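Local coordinates for Alr4995 protein (Nostoc sp., PDB 6LRF), which is a bifunctional arginine dihydrolase and ornithine cyclodeaminase, which hydrolyses arginine to ornithine and probably goes on to convert ornithine into proline, at residues 426-429 / 430-433; 557-560 / 561-565; 567-570 / 571-574. All blocks are in the same frame, centred on the assembly; numbering follows the deposited sequence.

Contact 1 (426-429 / 430-433)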
ATOM      1  N   ASP B 426       4.697 -38.973  -6.560  1.00 17.30           N
ATOM      2  CA  ASP B 426       5.822 -39.922  -6.598  1.00 22.45           C
ATOM      3  C   ASP B 426       5.566 -41.231  -5.855  1.00 22.44           C
ATOM      4  O   ASP B 426       6.461 -42.073  -5.767  1.00 23.39           O
ATOM      5  CB  ASP B 426       7.094 -39.298  -6.014  1.00 23.97           C
ATOM      6  CG  ASP B 426       7.635 -38.149  -6.861  1.00 27.11           C
ATOM      7  OD1 ASP B 426       7.312 -38.069  -8.066  1.00 32.24           O
ATOM      8  OD2 ASP B 426       8.412 -37.336  -6.312  1.00 31.43           O
ATOM      9  N   LEU B 427       4.369 -41.402  -5.293  1.00 23.22           N
ATOM     10  CA  LEU B 427       4.064 -42.646  -4.584  1.00 20.47           C
ATOM     11  C   LEU B 427       3.851 -43.768  -5.593  1.00 21.37           C
ATOM     12  O   LEU B 427       3.253 -43.556  -6.644  1.00 23.58           O
ATOM     13  CB  LEU B 427       2.830 -42.483  -3.696  1.00 20.97           C
ATOM     14  CG  LEU B 427       2.946 -41.535  -2.506  1.00 23.19           C
ATOM     15  CD1 LEU B 427       1.576 -41.314  -1.866  1.00 22.41           C
ATOM     16  CD2 LEU B 427       3.927 -42.064  -1.499  1.00 19.85           C
ATOM     17  N   LYS B 428       4.339 -44.960  -5.272  1.00 20.84           N
ATOM     18  CA  LYS B 428       4.169 -46.113  -6.157  1.00 30.23           C
ATOM     19  C   LYS B 428       3.299 -47.195  -5.521  1.00 29.12           C
ATOM     20  O   LYS B 428       3.429 -47.467  -4.324  1.00 29.49           O
ATOM     21  CB  LYS B 428       5.534 -46.702  -6.517  1.00 29.88           C
ATOM     22  CG  LYS B 428       6.396 -45.776  -7.359  1.00 31.69           C
ATOM     23  CD  LYS B 428       5.888 -45.729  -8.801  1.00 39.65           C
ATOM     24  CE  LYS B 428       6.860 -44.985  -9.729  1.00 46.90           C
ATOM     25  NZ  LYS B 428       6.801 -43.496  -9.561  1.00 43.85           N
ATOM     26  N   ALA B 429       2.428 -47.810  -6.324  1.00 28.91           N
ATOM     27  CA  ALA B 429       1.631 -48.950  -5.878  1.00 31.02           C
ATOM     28  C   ALA B 429       2.494 -49.954  -5.091  1.00 33.68           C
ATOM     29  O   ALA B 429       3.607 -50.297  -5.500  1.00 31.70           O
ATOM     30  CB  ALA B 429       0.956 -49.629  -7.080  1.00 28.60           C
ATOM     31  N   GLY B 430       1.995 -50.379  -3.935  1.00 31.77           N
ATOM     32  CA  GLY B 430       2.728 -51.305  -3.099  1.00 27.91           C
ATOM     33  C   GLY B 430       3.398 -50.662  -1.902  1.00 30.20           C
ATOM     34  O   GLY B 430       3.641 -51.326  -0.893  1.00 32.91           O
ATOM     35  N   GLU B 431       3.713 -49.373  -1.994  1.00 28.79           N
ATOM     36  CA  GLU B 431       4.374 -48.708  -0.869  1.00 27.23           C
ATOM     37  C   GLU B 431       3.426 -48.590   0.322  1.00 25.46           C
ATOM     38  O   GLU B 431       2.222 -48.380   0.152  1.00 26.93           O
ATOM     39  CB  GLU B 431       4.891 -47.322  -1.267  1.00 26.78           C
ATOM     40  CG  GLU B 431       6.016 -47.345  -2.284  1.00 29.80           C
ATOM     41  CD  GLU B 431       6.719 -45.992  -2.420  1.00 38.57           C
ATOM     42  OE1 GLU B 431       6.205 -45.119  -3.164  1.00 33.80           O
ATOM     43  OE2 GLU B 431       7.791 -45.807  -1.800  1.00 43.69           O
ATOM     44  N   GLN B 432       3.979 -48.740   1.519  1.00 24.63           N
ATOM     45  CA  GLN B 432       3.231 -48.548   2.757  1.00 26.37           C
ATOM     46  C   GLN B 432       3.311 -47.088   3.208  1.00 23.85           C
ATOM     47  O   GLN B 432       4.393 -46.516   3.302  1.00 23.74           O
ATOM     48  CB  GLN B 432       3.768 -49.467   3.856  1.00 29.54           C
ATOM     49  CG  GLN B 432       3.567 -50.948   3.570  1.00 29.28           C
ATOM     50  CD  GLN B 432       2.107 -51.345   3.608  1.00 38.03           C
ATOM     51  OE1 GLN B 432       1.362 -50.937   4.503  1.00 31.65           O
ATOM     52  NE2 GLN B 432       1.685 -52.148   2.631  1.00 38.79           N
ATOM     53  N   VAL B 433       2.158 -46.501   3.490  1.00 20.51           N
ATOM     54  CA  VAL B 433       2.078 -45.099   3.830  1.00 17.14           C
ATOM     55  C   VAL B 433       1.384 -44.906   5.186  1.00 20.15           C
ATOM     56  O   VAL B 433       0.367 -45.531   5.466  1.00 19.06           O
ATOM     57  CB  VAL B 433       1.342 -44.313   2.708  1.00 20.59           C
ATOM     58  CG1 VAL B 433       0.894 -42.949   3.200  1.00 16.26           C
ATOM     59  CG2 VAL B 433       2.263 -44.168   1.476  1.00 19.23           C
TER
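The E431 carboxylate meets the K428 amide near its own plane: K428 N points at the edge of the group and donates to OE1, using the lone pair that faces away from the other oxygen. L427 and K428 lie off its two faces. L427 CD2 stands on one side, 4.2 Å from E431 OE1, and K428 CB on the other, 3.8 Å from the same oxygen.

The motif is a type II beta turn, K428 to E431, leading into strand 432-435. Two bonds join its ends. E431 N donates to K428 O at 3.0 Å, the bond that closes the turn, and the side chain of E431 returns the grip, OE1 taking K428 N at 2.8 Å with an N-H...O angle of 161°. In the glutamate, chi1 of -67° sets CG beside its own backbone N and 3.3 Å from K428 O, and the extended chi2 (-167°) then carries the carboxylate on to K428 N. G430 occupies the third position with positive phi, where a CB would collide with the carbonyl O of A429.

OE1 is held a second time by K422, whose NZ forms a salt bridge with it, so the ionised form of E431 is probably stabilised. The K428 ammonium makes no direct contact with the carboxylate, its bent chain leading NZ away. D373 OD1 accepts from A429 N, and backbone bonds of G430 and E431 with V370, and of V433 with E368, fasten the turn and the strand after it beside strand 366-369.

Apart from these polar bonds the contact is apolar: the buried side chains of L427 and V433 meet end to end, and V433 also packs on P377. Their closest atoms are L427 CD2 and V433 CG2, 4.0 Å apart.

Contact 2 (557-560 / 561-565)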
ATOM      1  N   HIS B 557      -6.586 -29.350   2.412  1.00 25.06           N
ATOM      2  CA  HIS B 557      -6.072 -28.996   1.085  1.00 24.44           C
ATOM      3  C   HIS B 557      -5.472 -30.196   0.336  1.00 23.28           C
ATOM      4  O   HIS B 557      -5.819 -30.472  -0.815  1.00 22.06           O
ATOM      5  CB  HIS B 557      -5.024 -27.903   1.232  1.00 25.15           C
ATOM      6  CG  HIS B 557      -4.786 -27.123  -0.021  1.00 31.92           C
ATOM      7  ND1 HIS B 557      -5.722 -26.254  -0.552  1.00 35.79           N
ATOM      8  CD2 HIS B 557      -3.714 -27.078  -0.848  1.00 30.51           C
ATOM      9  CE1 HIS B 557      -5.232 -25.703  -1.649  1.00 31.56           C
ATOM     10  NE2 HIS B 557      -4.018 -26.186  -1.852  1.00 30.25           N
ATOM     11  N   LEU B 558      -4.561 -30.895   1.005  1.00 21.60           N
ATOM     12  CA  LEU B 558      -3.940 -32.105   0.474  1.00 21.84           C
ATOM     13  C   LEU B 558      -4.960 -33.221   0.259  1.00 25.24           C
ATOM     14  O   LEU B 558      -4.849 -33.975  -0.714  1.00 21.16           O
ATOM     15  CB  LEU B 558      -2.832 -32.590   1.416  1.00 21.41           C
ATOM     16  CG  LEU B 558      -1.424 -32.101   1.079  1.00 29.70           C
ATOM     17  CD1 LEU B 558      -0.933 -32.778  -0.208  1.00 25.89           C
ATOM     18  CD2 LEU B 558      -1.399 -30.584   0.933  1.00 30.04           C
ATOM     19  N   LYS B 559      -5.942 -33.329   1.161  1.00 18.40           N
ATOM     20  CA  LYS B 559      -7.009 -34.319   0.988  1.00 20.62           C
ATOM     21  C   LYS B 559      -7.741 -34.108  -0.314  1.00 21.56           C
ATOM     22  O   LYS B 559      -8.045 -35.059  -1.033  1.00 22.74           O
ATOM     23  CB  LYS B 559      -8.021 -34.269   2.138  1.00 23.31           C
ATOM     24  CG  LYS B 559      -9.311 -35.010   1.827  1.00 27.04           C
ATOM     25  CD  LYS B 559     -10.149 -35.268   3.078  1.00 34.21           C
ATOM     26  CE  LYS B 559     -11.252 -36.284   2.793  1.00 38.91           C
ATOM     27  NZ  LYS B 559     -11.806 -36.876   4.050  1.00 41.29           N
ATOM     28  N   VAL B 560      -8.047 -32.853  -0.620  1.00 19.13           N
ATOM     29  CA  VAL B 560      -8.770 -32.556  -1.839  1.00 17.66           C
ATOM     30  C   VAL B 560      -7.933 -32.931  -3.057  1.00 21.65           C
ATOM     31  O   VAL B 560      -8.441 -33.512  -4.017  1.00 19.96           O
ATOM     32  CB  VAL B 560      -9.168 -31.061  -1.913  1.00 26.44           C
ATOM     33  CG1 VAL B 560      -9.598 -30.678  -3.335  1.00 22.76           C
ATOM     34  CG2 VAL B 560     -10.272 -30.756  -0.896  1.00 29.14           C
ATOM     35  N   ILE B 561      -6.644 -32.605  -3.013  1.00 21.29           N
ATOM     36  CA  ILE B 561      -5.772 -32.880  -4.148  1.00 17.93           C
ATOM     37  C   ILE B 561      -5.673 -34.382  -4.360  1.00 20.32           C
ATOM     38  O   ILE B 561      -5.863 -34.876  -5.475  1.00 19.69           O
ATOM     39  CB  ILE B 561      -4.382 -32.266  -3.950  1.00 19.18           C
ATOM     40  CG1 ILE B 561      -4.501 -30.730  -4.049  1.00 17.74           C
ATOM     41  CG2 ILE B 561      -3.398 -32.823  -4.991  1.00 19.19           C
ATOM     42  CD1 ILE B 561      -3.217 -29.973  -3.711  1.00 21.23           C
ATOM     43  N   ASN B 562      -5.408 -35.110  -3.280  1.00 18.95           N
ATOM     44  CA  ASN B 562      -5.356 -36.568  -3.344  1.00 21.42           C
ATOM     45  C   ASN B 562      -6.658 -37.213  -3.848  1.00 20.18           C
ATOM     46  O   ASN B 562      -6.640 -38.169  -4.618  1.00 23.54           O
ATOM     47  CB  ASN B 562      -5.017 -37.140  -1.966  1.00 17.71           C
ATOM     48  CG  ASN B 562      -4.560 -38.564  -2.055  1.00 22.66           C
ATOM     49  OD1 ASN B 562      -3.553 -38.845  -2.706  1.00 20.27           O
ATOM     50  ND2 ASN B 562      -5.297 -39.482  -1.417  1.00 18.72           N
ATOM     51  N   THR B 563      -7.792 -36.688  -3.413  1.00 21.96           N
ATOM     52  CA  THR B 563      -9.082 -37.241  -3.821  1.00 20.27           C
ATOM     53  C   THR B 563      -9.330 -37.050  -5.321  1.00 22.27           C
ATOM     54  O   THR B 563      -9.789 -37.967  -6.011  1.00 24.45           O
ATOM     55  CB  THR B 563     -10.221 -36.604  -2.991  1.00 22.61           C
ATOM     56  OG1 THR B 563     -10.014 -36.913  -1.610  1.00 22.82           O
ATOM     57  CG2 THR B 563     -11.576 -37.128  -3.418  1.00 25.18           C
ATOM     58  N   ILE B 564      -9.035 -35.861  -5.839  1.00 20.66           N
ATOM     59  CA  ILE B 564      -9.215 -35.626  -7.272  1.00 21.16           C
ATOM     60  C   ILE B 564      -8.243 -36.500  -8.080  1.00 20.44           C
ATOM     61  O   ILE B 564      -8.628 -37.076  -9.092  1.00 21.10           O
ATOM     62  CB  ILE B 564      -9.032 -34.128  -7.649  1.00 22.32           C
ATOM     63  CG1 ILE B 564      -9.964 -33.239  -6.809  1.00 22.59           C
ATOM     64  CG2 ILE B 564      -9.339 -33.903  -9.132  1.00 23.64           C
ATOM     65  CD1 ILE B 564     -11.443 -33.640  -6.885  1.00 30.27           C
ATOM     66  N   ARG B 565      -6.994 -36.622  -7.622  1.00 20.12           N
ATOM     67  CA  ARG B 565      -6.040 -37.495  -8.297  1.00 20.62           C
ATOM     68  C   ARG B 565      -6.575 -38.941  -8.291  1.00 22.95           C
ATOM     69  O   ARG B 565      -6.444 -39.654  -9.288  1.00 24.52           O
ATOM     70  CB  ARG B 565      -4.646 -37.402  -7.659  1.00 16.91           C
ATOM     71  CG  ARG B 565      -3.948 -36.033  -7.865  1.00 20.34           C
ATOM     72  CD  ARG B 565      -2.539 -36.018  -7.262  1.00 18.51           C
ATOM     73  NE  ARG B 565      -1.681 -37.017  -7.902  1.00 25.92           N
ATOM     74  CZ  ARG B 565      -0.972 -36.797  -9.007  1.00 25.87           C
ATOM     75  NH1 ARG B 565      -0.988 -35.595  -9.582  1.00 19.12           N
ATOM     76  NH2 ARG B 565      -0.244 -37.774  -9.535  1.00 24.16           N
TER
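T563 turns its hydroxyl back along the chain: with chi1 at -61°, OG1 stands beside its own backbone N and opposite the carbonyl carbon, within 2.8 Å of K559 O. I561 likewise swings CG1 back toward the preceding turn (chi1 -70°), and its extended end brings CD1 to 4.1 Å from H557 CD2, where the methyl meets the imidazole obliquely.

K559 O thus accepts twice, from T563 N at 2.9 Å and from T563 OG1, and the two donors reach it from opposite faces of its carbonyl plane. The hydroxyl lies well above that plane, 35° out of it. The K559 side chain runs alongside T563 in the same direction, with K559 CG 4.0 Å from T563 OG1. A valine here, lacking the hydroxyl, would probably leave K559 O without its second donor, on the carbonyl face away from T563 N.

All this sits on alpha-helix 554-567, in the Rossmann-fold part of the chain. Its i to i+4 ladder runs through I561 N to H557 O, N562 N to L558 O and I564 N to V560 O.

V560 and I564 line up one turn apart, V560 CG1 lying 4.3 Å from I564 CG1, and V560 also packs on I531 of helix 524-536. The same helix supplies E532, whose OE1 bonds H557 ND1 and fixes the ring that I561 touches. N562 points elsewhere, its OD1 accepting from A376 N.

Contact 3 (567-570 / 571-574)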
ATOM      1  N   HIS B 567      -9.785 -39.977  -8.310  1.00 27.81           N
ATOM      2  CA  HIS B 567     -10.865 -40.070  -9.298  1.00 28.82           C
ATOM      3  C   HIS B 567     -10.354 -39.856 -10.723  1.00 28.19           C
ATOM      4  O   HIS B 567     -10.959 -40.348 -11.676  1.00 28.93           O
ATOM      5  CB  HIS B 567     -11.964 -39.059  -8.978  1.00 25.08           C
ATOM      6  CG  HIS B 567     -12.826 -39.470  -7.831  1.00 36.32           C
ATOM      7  ND1 HIS B 567     -14.098 -39.975  -8.001  1.00 35.33           N
ATOM      8  CD2 HIS B 567     -12.592 -39.478  -6.497  1.00 33.28           C
ATOM      9  CE1 HIS B 567     -14.616 -40.260  -6.819  1.00 38.88           C
ATOM     10  NE2 HIS B 567     -13.722 -39.970  -5.891  1.00 38.50           N
ATOM     11  N   GLY B 568      -9.261 -39.102 -10.857  1.00 25.71           N
ATOM     12  CA  GLY B 568      -8.538 -39.004 -12.119  1.00 23.49           C
ATOM     13  C   GLY B 568      -8.791 -37.726 -12.899  1.00 25.68           C
ATOM     14  O   GLY B 568      -8.059 -37.415 -13.824  1.00 29.53           O
ATOM     15  N   SER B 569      -9.843 -36.999 -12.537  1.00 25.41           N
ATOM     16  CA  SER B 569     -10.125 -35.694 -13.118  1.00 24.25           C
ATOM     17  C   SER B 569     -11.188 -35.001 -12.294  1.00 28.55           C
ATOM     18  O   SER B 569     -11.938 -35.650 -11.562  1.00 23.56           O
ATOM     19  CB  SER B 569     -10.593 -35.803 -14.576  1.00 30.41           C
ATOM     20  OG  SER B 569     -11.940 -36.258 -14.640  1.00 28.89           O
ATOM     21  N   ILE B 570     -11.248 -33.682 -12.423  1.00 21.50           N
ATOM     22  CA  ILE B 570     -12.328 -32.910 -11.841  1.00 28.89           C
ATOM     23  C   ILE B 570     -13.693 -33.404 -12.344  1.00 28.41           C
ATOM     24  O   ILE B 570     -14.639 -33.502 -11.568  1.00 23.06           O
ATOM     25  CB  ILE B 570     -12.167 -31.409 -12.155  1.00 24.74           C
ATOM     26  CG1 ILE B 570     -10.933 -30.854 -11.437  1.00 26.76           C
ATOM     27  CG2 ILE B 570     -13.406 -30.627 -11.734  1.00 23.86           C
ATOM     28  CD1 ILE B 570     -10.564 -29.435 -11.877  1.00 28.46           C
ATOM     29  N   ALA B 571     -13.785 -33.726 -13.633  1.00 26.58           N
ATOM     30  CA  ALA B 571     -15.064 -34.118 -14.223  1.00 27.99           C
ATOM     31  C   ALA B 571     -15.602 -35.412 -13.606  1.00 32.67           C
ATOM     32  O   ALA B 571     -16.806 -35.540 -13.373  1.00 31.65           O
ATOM     33  CB  ALA B 571     -14.935 -34.267 -15.719  1.00 22.41           C
ATOM     34  N   LYS B 572     -14.707 -36.361 -13.343  1.00 29.58           N
ATOM     35  CA  LYS B 572     -15.094 -37.612 -12.701  1.00 30.99           C
ATOM     36  C   LYS B 572     -15.452 -37.386 -11.233  1.00 32.25           C
ATOM     37  O   LYS B 572     -16.299 -38.084 -10.678  1.00 30.59           O
ATOM     38  CB  LYS B 572     -13.981 -38.652 -12.852  1.00 31.45           C
ATOM     39  CG  LYS B 572     -13.887 -39.162 -14.292  1.00 35.01           C
ATOM     40  CD  LYS B 572     -12.954 -40.343 -14.467  1.00 42.43           C
ATOM     41  CE  LYS B 572     -12.987 -40.828 -15.920  1.00 51.65           C
ATOM     42  NZ  LYS B 572     -11.891 -41.798 -16.232  1.00 47.82           N
ATOM     43  N   GLY B 573     -14.829 -36.388 -10.614  1.00 30.25           N
ATOM     44  CA  GLY B 573     -15.191 -35.986  -9.263  1.00 28.58           C
ATOM     45  C   GLY B 573     -16.610 -35.443  -9.190  1.00 31.99           C
ATOM     46  O   GLY B 573     -17.313 -35.643  -8.209  1.00 28.57           O
ATOM     47  N   VAL B 574     -17.040 -34.747 -10.239  1.00 34.06           N
ATOM     48  CA  VAL B 574     -18.419 -34.272 -10.320  1.00 31.70           C
ATOM     49  C   VAL B 574     -19.376 -35.436 -10.611  1.00 32.51           C
ATOM     50  O   VAL B 574     -20.383 -35.601  -9.936  1.00 32.23           O
ATOM     51  CB  VAL B 574     -18.568 -33.175 -11.395  1.00 31.42           C
ATOM     52  CG1 VAL B 574     -20.046 -32.831 -11.631  1.00 32.08           C
ATOM     53  CG2 VAL B 574     -17.782 -31.935 -10.980  1.00 27.01           C
TER
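S569 caps the start of helix 570-575: it is the N-cap residue, and its hydroxyl oxygen accepts the amide hydrogen of K572, three residues on. The bond from K572 N to S569 OG is 3.1 Å long and fairly straight, 162° at the hydrogen. OG is put there by chi1 of 75°, which tucks it in between the two backbone branches, facing the first turn.

The other polar links are backbone to backbone. G573 N donates to S569 O at 3.1 Å and V574 N to I570 O at 3.0 Å, the first i to i+4 bonds of the new helix. I570 N, in the first turn, where no carbonyl of its own helix precedes it, donates instead to D608 OD1. The cap hydroxyl and D608 thus take up two of the amides at this helix start.

Just before the cap, G568 leaves the preceding helix with positive phi (103°), at which a CB would press on the carbonyl O of H567; the chain turns there from helix 554-567 into the next.

Van der Waals contacts surround the cap. K572 runs its side chain back over the turn, CG lying 3.5 Å from S569 OG, and then continues extended. The H567 ring meets G573 CA and K572 O obliquely and also packs on I578. I570 and V574 face helix 583-589, I570 against M584 and V574 against Y585 and V588. Farther along the lysine, K572 CD comes to 3.4 Å from H567 O.

From the N terminus, contact 1 comes first, turning the chain out of the loop after strand 416-422 into strand 432-435 of a mixed sheet. Well over a hundred residues later, in the Rossmann-fold part, contact 2 joins successive turns of helix 554-567, and contact 3 follows almost at once, closing the bend into helix 570-575. The three stand in series; none nests in or crosses another. Contacts 2 and 3, centres 11 Å apart, touch where I564 CG2 packs 3.8 Å from I570 N. Contact 1 stays separate, its nearest atoms about 6 Å from contact 2, but the 373-376 region ties sheet and Rossmann part together: D373 and G374 bond to 426-429, G374 and A376 to 561-565.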